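Local structure of dehalogenase (Rhodospirillaceae, 6A41) at residues S179-N184 against A200-Q205. The protein probably acts as a dehalogenating oxidoreductase with the Rossmann fold of the enoyl-ACP reductase-like short-chain dehydrogenases/reductases. Sequence-based numbering, arbitrary orientation.
Sequences SNYVEN and AKMTAQ
The selenium of M202, a selenomethionine, sits beside the ring of Y181 in a Met-aromatic contact of the edge-on kind. SE is 4.1 Å from CE1 of Y181. It lies almost exactly in the ring plane, 89° from the normal. CG of M202 reaches the same ring carbon, and the chain, extended at chi2 (-174°), carries the selenium to the ring edge, while the bend at chi3 turns the methyl CE away from the ring. Y181 itself points at the helix from a backbone with positive phi, its CG anti to the carbonyl carbon. This is the close-packed part: the buried tyrosine also meets W243 edge-to-face, F188, and F231 of a second subunit, while M202 packs on L192.

Toward the phenol end the contact loosens. The exposed Q205 lies across the tip of Y181, its amide plane 41° from the ring, and OH of Y181 stands 3.5 Å from CD of Q205. Replacing Y181 with an alanine would probably open a gap beside M202 and leave W243 without its edge-to-face partner.

The loop follows strand 172-179 of a parallel Rossmann sheet, and helix 196-204 belongs to the excursion after it, a region that in short-chain dehydrogenases/reductases typically helps cover the active-site cleft.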
loop_
_atom_site.group_PDB
_atom_site.type_symbol
_atom_site.label_atom_id
_atom_site.label_comp_id
_atom_site.label_asym_id
_atom_site.label_seq_id
_atom_site.Cartn_x
_atom_site.Cartn_y
_atom_site.Cartn_z
ATOM N N SER A 179 -5.085 -5.537 -13.520
ATOM C CA SER A 179 -4.353 -6.425 -14.460
ATOM C C SER A 179 -3.065 -5.853 -14.986
ATOM O O SER A 179 -2.887 -4.652 -15.131
ATOM C CB SER A 179 -5.220 -6.756 -15.690
ATOM O OG SER A 179 -4.748 -7.886 -16.417
ATOM N N ASN A 180 -2.117 -6.739 -15.290
ATOM C CA ASN A 180 -1.025 -6.380 -16.218
ATOM C C ASN A 180 -0.430 -7.712 -16.760
ATOM O O ASN A 180 -0.513 -8.748 -16.152
ATOM C CB ASN A 180 0.122 -5.533 -15.524
ATOM C CG ASN A 180 0.934 -4.570 -16.507
ATOM O OD1 ASN A 180 1.862 -3.839 -16.056
ATOM N ND2 ASN A 180 0.644 -4.611 -17.751
ATOM N N TYR A 181 0.179 -7.637 -17.946
ATOM C CA TYR A 181 0.798 -8.750 -18.616
ATOM C C TYR A 181 -0.156 -9.902 -18.880
ATOM O O TYR A 181 0.314 -11.050 -18.798
ATOM C CB TYR A 181 2.056 -9.224 -17.816
ATOM C CG TYR A 181 3.065 -8.126 -17.765
ATOM C CD1 TYR A 181 3.745 -7.818 -18.894
ATOM C CD2 TYR A 181 3.347 -7.417 -16.620
ATOM C CE1 TYR A 181 4.654 -6.808 -18.949
ATOM C CE2 TYR A 181 4.236 -6.379 -16.623
ATOM C CZ TYR A 181 4.941 -6.073 -17.799
ATOM O OH TYR A 181 5.839 -4.993 -17.898
ATOM N N VAL A 182 -1.449 -9.621 -19.133
ATOM C CA VAL A 182 -2.441 -10.626 -19.460
ATOM C C VAL A 182 -2.720 -10.523 -20.954
ATOM O O VAL A 182 -3.011 -9.406 -21.440
ATOM C CB VAL A 182 -3.747 -10.471 -18.723
ATOM C CG1 VAL A 182 -4.756 -11.535 -19.207
ATOM C CG2 VAL A 182 -3.539 -10.549 -17.235
ATOM N N GLU A 183 -2.579 -11.652 -21.665
ATOM C CA GLU A 183 -2.912 -11.719 -23.109
ATOM C C GLU A 183 -4.278 -11.092 -23.276
ATOM O O GLU A 183 -5.257 -11.561 -22.701
ATOM C CB GLU A 183 -2.940 -13.135 -23.610
ATOM C CG GLU A 183 -1.576 -13.770 -23.472
ATOM C CD GLU A 183 -1.561 -15.283 -23.809
ATOM O OE1 GLU A 183 -2.627 -15.842 -24.144
ATOM O OE2 GLU A 183 -0.474 -15.877 -23.722
ATOM N N ASN A 184 -4.338 -10.048 -24.101
ATOM C CA ASN A 184 -5.554 -9.361 -24.370
ATOM C C ASN A 184 -5.414 -8.462 -25.506
ATOM O O ASN A 184 -4.310 -7.994 -25.777
ATOM C CB ASN A 184 -6.088 -8.667 -23.111
ATOM C CG ASN A 184 -5.480 -7.344 -22.796
ATOM O OD1 ASN A 184 -5.844 -6.343 -23.443
ATOM N ND2 ASN A 184 -4.692 -7.266 -21.679
ATOM N N ALA A 200 10.814 -11.928 -24.384
ATOM C CA ALA A 200 11.935 -12.237 -23.477
ATOM C C ALA A 200 12.151 -11.101 -22.451
ATOM O O ALA A 200 12.403 -11.348 -21.220
ATOM C CB ALA A 200 13.230 -12.547 -24.265
ATOM N N LYS A 201 12.065 -9.861 -22.905
ATOM C CA LYS A 201 12.236 -8.777 -21.976
ATOM C C LYS A 201 11.097 -8.719 -20.956
ATOM O O LYS A 201 11.337 -8.425 -19.805
ATOM C CB LYS A 201 12.215 -7.402 -22.632
ATOM C CG LYS A 201 13.446 -7.041 -23.444
ATOM C CD LYS A 201 13.768 -5.517 -23.414
ATOM C CE LYS A 201 15.198 -5.201 -23.954
ATOM N NZ LYS A 201 15.238 -5.409 -25.445
HETATM N N MSE A 202 9.876 -8.906 -21.422
HETATM C CA MSE A 202 8.702 -8.849 -20.547
HETATM C C MSE A 202 8.705 -9.944 -19.483
HETATM O O MSE A 202 8.631 -9.659 -18.260
HETATM C CB MSE A 202 7.411 -8.866 -21.365
HETATM C CG MSE A 202 7.241 -7.554 -22.097
HETATM SE SE MSE A 202 5.417 -7.672 -22.927
HETATM C CE MSE A 202 5.472 -9.141 -24.231
ATOM N N THR A 203 8.906 -11.187 -19.916
ATOM C CA THR A 203 8.815 -12.276 -18.966
ATOM C C THR A 203 9.945 -12.337 -18.004
ATOM O O THR A 203 9.763 -12.810 -16.897
ATOM C CB THR A 203 8.655 -13.595 -19.685
ATOM O OG1 THR A 203 9.755 -13.820 -20.540
ATOM C CG2 THR A 203 7.328 -13.568 -20.472
ATOM N N ALA A 204 11.096 -11.802 -18.363
ATOM C CA ALA A 204 12.199 -11.640 -17.380
ATOM C C ALA A 204 11.867 -10.742 -16.200
ATOM O O ALA A 204 12.461 -10.924 -15.164
ATOM C CB ALA A 204 13.466 -11.091 -18.034
ATOM N N GLN A 205 10.861 -9.911 -16.301
ATOM C CA GLN A 205 10.475 -8.968 -15.242
ATOM C C GLN A 205 9.143 -9.307 -14.535
ATOM O O GLN A 205 8.628 -8.562 -13.765
ATOM C CB GLN A 205 10.393 -7.547 -15.867
ATOM C CG GLN A 205 9.014 -7.090 -16.451
ATOM C CD GLN A 205 8.997 -5.596 -16.441
ATOM O OE1 GLN A 205 9.147 -4.928 -17.489
ATOM N NE2 GLN A 205 8.997 -5.038 -15.258
#